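Long-range contacts in Glyoxalase/Bleomycin resistance protein/dioxygenase domain (Frankia sp., PDB 2RK0), which is of unknown specific function but has the fold of the vicinal oxygen chelate superfamily, whose members include glyoxalases, ring-cleaving dioxygenases and bleomycin-binding proteins: residues 27-32 with 45-50; 21-26 with 114-119. All coordinates share one frame; numbering follows the deposited sequence.

Contact 1 (27-32 with 45-50)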
# COMPACT_ATOMS: atom_id res chain seq x y z
N LEU A 27 6.06 -14.12 3.87
CA LEU A 27 5.10 -14.08 2.77
C LEU A 27 5.56 -14.76 1.49
O LEU A 27 4.91 -14.61 0.45
CB LEU A 27 4.74 -12.62 2.47
CG LEU A 27 4.25 -11.79 3.65
CD1 LEU A 27 4.15 -10.32 3.25
CD2 LEU A 27 2.91 -12.31 4.14
N ASP A 28 6.66 -15.50 1.55
CA ASP A 28 7.17 -16.18 0.36
C ASP A 28 7.48 -15.17 -0.72
O ASP A 28 7.37 -15.46 -1.91
CB ASP A 28 6.17 -17.20 -0.18
CG ASP A 28 6.00 -18.38 0.74
OD1 ASP A 28 7.04 -18.91 1.19
OD2 ASP A 28 4.85 -18.77 1.01
N TRP A 29 7.85 -13.97 -0.30
CA TRP A 29 8.24 -12.91 -1.22
C TRP A 29 9.47 -13.48 -1.92
O TRP A 29 10.32 -14.07 -1.27
CB TRP A 29 8.63 -11.67 -0.42
CG TRP A 29 9.19 -10.52 -1.22
CD1 TRP A 29 8.49 -9.59 -1.93
CD2 TRP A 29 10.57 -10.11 -1.28
NE1 TRP A 29 9.33 -8.62 -2.42
CE2 TRP A 29 10.61 -8.91 -2.03
CE3 TRP A 29 11.76 -10.63 -0.76
CZ2 TRP A 29 11.81 -8.23 -2.27
CZ3 TRP A 29 12.95 -9.95 -1.00
CH2 TRP A 29 12.96 -8.76 -1.76
N LYS A 30 9.56 -13.30 -3.23
CA LYS A 30 10.73 -13.80 -3.96
C LYS A 30 11.45 -12.64 -4.62
O LYS A 30 10.91 -11.96 -5.49
CB LYS A 30 10.32 -14.80 -5.04
CG LYS A 30 11.52 -15.26 -5.88
CD LYS A 30 11.10 -16.15 -7.03
CE LYS A 30 12.31 -16.52 -7.89
NZ LYS A 30 11.95 -17.33 -9.09
N GLU A 31 12.70 -12.43 -4.22
CA GLU A 31 13.52 -11.35 -4.76
C GLU A 31 13.87 -11.62 -6.22
O GLU A 31 14.36 -12.70 -6.56
CB GLU A 31 14.80 -11.22 -3.94
CG GLU A 31 15.64 -10.01 -4.27
CD GLU A 31 16.98 -10.00 -3.53
OE1 GLU A 31 16.99 -10.18 -2.30
OE2 GLU A 31 18.02 -9.79 -4.20
N LEU A 32 13.63 -10.64 -7.08
CA LEU A 32 13.95 -10.78 -8.50
C LEU A 32 15.21 -10.00 -8.86
O LEU A 32 15.93 -10.36 -9.80
CB LEU A 32 12.79 -10.30 -9.37
CG LEU A 32 11.48 -11.07 -9.30
CD1 LEU A 32 10.58 -10.62 -10.43
CD2 LEU A 32 11.73 -12.57 -9.39
N GLY A 45 10.82 -7.70 -5.40
CA GLY A 45 10.40 -9.09 -5.36
C GLY A 45 8.92 -9.21 -5.64
O GLY A 45 8.21 -8.20 -5.73
N VAL A 46 8.44 -10.44 -5.78
CA VAL A 46 7.02 -10.65 -6.03
C VAL A 46 6.48 -11.66 -5.04
O VAL A 46 7.19 -12.57 -4.61
CB VAL A 46 6.77 -11.18 -7.46
CG1 VAL A 46 5.28 -11.26 -7.72
CG2 VAL A 46 7.44 -10.28 -8.48
N LEU A 47 5.22 -11.48 -4.66
CA LEU A 47 4.57 -12.38 -3.71
C LEU A 47 3.73 -13.40 -4.46
O LEU A 47 3.42 -13.22 -5.64
CB LEU A 47 3.62 -11.60 -2.80
CG LEU A 47 4.12 -10.43 -1.97
CD1 LEU A 47 2.92 -9.79 -1.30
CD2 LEU A 47 5.12 -10.89 -0.93
N PRO A 48 3.38 -14.50 -3.79
CA PRO A 48 2.55 -15.48 -4.49
C PRO A 48 1.28 -14.68 -4.84
O PRO A 48 0.86 -13.82 -4.06
CB PRO A 48 2.29 -16.53 -3.42
CG PRO A 48 3.59 -16.52 -2.64
CD PRO A 48 3.88 -15.04 -2.51
N GLY A 49 0.69 -14.95 -6.00
CA GLY A 49 -0.49 -14.21 -6.39
C GLY A 49 -0.13 -13.10 -7.36
O GLY A 49 -1.01 -12.56 -8.03
N GLY A 50 1.15 -12.74 -7.42
CA GLY A 50 1.58 -11.72 -8.36
C GLY A 50 1.93 -10.31 -7.89
O GLY A 50 2.54 -9.56 -8.64

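Contact 2 (21-26 with 114-119)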
# COMPACT_ATOMS: atom_id res chain seq x y z
N ARG A 21 14.85 -10.91 4.07
CA ARG A 21 14.71 -12.19 4.74
C ARG A 21 13.33 -12.31 5.41
O ARG A 21 12.70 -13.37 5.37
CB ARG A 21 15.81 -12.37 5.79
CG ARG A 21 17.17 -12.71 5.21
CD ARG A 21 18.14 -13.11 6.32
NE ARG A 21 18.68 -11.95 7.03
CZ ARG A 21 19.69 -11.21 6.58
NH1 ARG A 21 20.27 -11.50 5.43
NH2 ARG A 21 20.11 -10.17 7.29
N TRP A 22 12.86 -11.23 6.00
CA TRP A 22 11.56 -11.26 6.67
C TRP A 22 10.44 -11.54 5.67
O TRP A 22 9.62 -12.42 5.87
CB TRP A 22 11.27 -9.93 7.37
CG TRP A 22 10.10 -10.01 8.30
CD1 TRP A 22 10.14 -10.32 9.63
CD2 TRP A 22 8.71 -9.85 7.97
NE1 TRP A 22 8.87 -10.36 10.15
CE2 TRP A 22 7.97 -10.07 9.15
CE3 TRP A 22 8.02 -9.53 6.79
CZ2 TRP A 22 6.57 -10.00 9.19
CZ3 TRP A 22 6.63 -9.45 6.83
CH2 TRP A 22 5.92 -9.68 8.03
N TYR A 23 10.40 -10.78 4.59
CA TYR A 23 9.36 -10.98 3.61
C TYR A 23 9.44 -12.34 2.93
O TYR A 23 8.42 -12.98 2.66
CB TYR A 23 9.37 -9.85 2.57
CG TYR A 23 8.68 -8.61 3.08
CD1 TYR A 23 9.32 -7.70 3.91
CD2 TYR A 23 7.33 -8.40 2.80
CE1 TYR A 23 8.63 -6.61 4.48
CE2 TYR A 23 6.63 -7.33 3.36
CZ TYR A 23 7.28 -6.45 4.19
OH TYR A 23 6.56 -5.42 4.76
N THR A 24 10.66 -12.81 2.68
CA THR A 24 10.86 -14.10 2.03
C THR A 24 10.30 -15.20 2.91
O THR A 24 9.50 -16.03 2.47
CB THR A 24 12.36 -14.37 1.79
OG1 THR A 24 12.89 -13.37 0.91
CG2 THR A 24 12.57 -15.76 1.15
N GLU A 25 10.70 -15.18 4.18
CA GLU A 25 10.29 -16.17 5.16
C GLU A 25 8.80 -16.16 5.52
O GLU A 25 8.17 -17.21 5.64
CB GLU A 25 11.11 -15.98 6.43
CG GLU A 25 10.87 -17.02 7.50
CD GLU A 25 11.84 -16.87 8.67
OE1 GLU A 25 13.07 -16.82 8.40
OE2 GLU A 25 11.39 -16.81 9.83
N ILE A 26 8.24 -14.96 5.70
CA ILE A 26 6.83 -14.82 6.07
C ILE A 26 5.82 -14.88 4.93
O ILE A 26 4.83 -15.60 5.02
CB ILE A 26 6.59 -13.49 6.83
CG1 ILE A 26 7.53 -13.39 8.04
CG2 ILE A 26 5.12 -13.39 7.23
CD1 ILE A 26 7.37 -14.53 9.04
N PHE A 114 -0.71 -8.13 11.49
CA PHE A 114 0.68 -8.35 11.88
C PHE A 114 1.59 -7.21 11.44
O PHE A 114 1.18 -6.32 10.68
CB PHE A 114 1.17 -9.70 11.32
CG PHE A 114 1.07 -9.82 9.82
CD1 PHE A 114 2.21 -9.74 9.02
CD2 PHE A 114 -0.16 -10.04 9.20
CE1 PHE A 114 2.14 -9.88 7.63
CE2 PHE A 114 -0.26 -10.18 7.80
CZ PHE A 114 0.90 -10.10 7.02
N ARG A 115 2.83 -7.23 11.92
CA ARG A 115 3.79 -6.18 11.59
C ARG A 115 5.05 -6.79 11.00
O ARG A 115 5.41 -7.91 11.33
CB ARG A 115 4.17 -5.41 12.85
CG ARG A 115 3.01 -4.88 13.65
CD ARG A 115 2.43 -3.66 13.01
NE ARG A 115 1.37 -3.09 13.83
CZ ARG A 115 1.22 -1.79 14.05
NH1 ARG A 115 2.07 -0.93 13.50
NH2 ARG A 115 0.22 -1.34 14.80
N ASP A 116 5.73 -6.05 10.13
CA ASP A 116 6.96 -6.58 9.58
C ASP A 116 8.11 -6.14 10.46
O ASP A 116 7.88 -5.56 11.53
CB ASP A 116 7.15 -6.12 8.13
CG ASP A 116 7.50 -4.65 7.99
OD1 ASP A 116 7.59 -3.91 9.01
OD2 ASP A 116 7.68 -4.23 6.83
N ALA A 117 9.34 -6.41 10.03
CA ALA A 117 10.52 -6.06 10.81
C ALA A 117 10.61 -4.59 11.20
O ALA A 117 11.25 -4.24 12.19
CB ALA A 117 11.77 -6.49 10.06
N ASP A 118 9.97 -3.71 10.43
CA ASP A 118 9.98 -2.28 10.72
C ASP A 118 8.68 -1.83 11.39
O ASP A 118 8.39 -0.64 11.48
CB ASP A 118 10.21 -1.49 9.44
CG ASP A 118 11.65 -1.52 9.00
OD1 ASP A 118 12.42 -0.67 9.46
OD2 ASP A 118 12.02 -2.42 8.21
N ASN A 119 7.89 -2.80 11.84
CA ASN A 119 6.62 -2.51 12.50
C ASN A 119 5.57 -1.94 11.56
O ASN A 119 4.57 -1.38 11.99
CB ASN A 119 6.83 -1.53 13.65
CG ASN A 119 6.01 -1.89 14.86
OD1 ASN A 119 5.37 -1.04 15.48
ND2 ASN A 119 6.03 -3.17 15.21

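Contact 1 (27-32 with 45-50)
The W29 indole lies against the backbone of G45, with NE1 3.2 Å from G45 CA and the six-membered ring reaching on to G45 N. CG stands anti to the W29 backbone N (chi1 174°), and the end of the side chain comes nearer to strand 40-46 than its base does. G45 has no side chain, and its CA comes within 2.9 Å of K30 O as well as close to NE1 and CE2 of the indole. The indole N-H is not given to G45 but to the carbonyl O of I53 on strand 52-58, which fixes the ring's rotation. L47 crosses W29 at about a right angle: its CD2 sits at the indole edge, in the ring plane, 3.6 Å from W29 CB, and also meets L27 CB at 3.8 Å. On the other side of the sheet, L32 CD1 packs on V46 CG2 at 3.7 Å. The backbones are joined by a reciprocal pair of hydrogen bonds, K30 N to V46 O (2.8 Å) and V46 N to K30 O (2.9 Å). At this pair strand 30-36 begins and strand 40-46 ends; past it the P48 ring takes over: its CG touches D28 CB at 3.6 Å, while CD lies close to the carbonyl O of L27. The D28 carboxylate turns elsewhere, to a salt bridge with R92. A type II turn from L47 to G50 then carries the chain away. The arrangement is the open end of an antiparallel beta hairpin, strands 30-36 and 40-46, within the first βαβββ module of the glyoxalase fold.

Contact 2 (21-26 with 114-119)
W22 lays one face of its indole on the chain at D116, whose CA stands 3.6 Å from the centroid of the six-membered ring and 16° off its normal, a CH-pi contact. D116 CB touches CZ3 of the same ring at 3.6 Å, and A117 N lies over the same face nearer the pyrrole part. At the far end of the indole, CH2 meets CE1 of F114 at 3.8 Å, rim to rim, and CZ2 approaches the carbonyl O of R115. The opposite face rests on I26 CG1, one helical turn further on, so the indole is held between its own helix and the turn. Beside it, Y23 gives its hydroxyl proton to D116 OD2, a 2.6 Å bond that meets the oxygen on its anti side, with ring and carboxylate planes 87° apart. D116 CG sits between its own backbone N and carbonyl carbon (chi1 71°), and the carboxylate is then held by its other oxygen: OD1 accepts D118 N at 2.8 Å, from above the carboxylate plane, forming an Asx turn, and also accepts I120 N. A type I turn from D116 to N119 coincides with it. Further out, R115 NH1 binds N119 O almost straight on, at 3.0 Å, tying the end of strand 109-115 to the turn. One buried carboxylate thus serves both the helix and the turn; three N-H or O-H donors would offset its charge and probably favour the ionised form, while carbon contacts around W22 supply the rest of the interface.

Overall arrangement
Both contacts start from helix 16-27: contact 2 uses its last turns, and contact 1 begins where it ends and strand 30-36 sets out. They meet directly, with W29 N probably hydrogen-bonded to Y23 O and L27 packing on F114; their centres are about 13 Å apart. Contact 1 joins neighbouring strands of one sheet and the loops at their ends, pairing two backbone bonds with apolar packing round W29; contact 2 sets the helix against the end of strand 109-115 and the turn that follows it, through aromatic packing and a carboxylate. Each is partly buried: W29, L47, Y23 and D116 lie inside, whereas D28, K30, L32 and A117 border solvent. Contact 1 also approaches the second subunit, where L3 packs on L27.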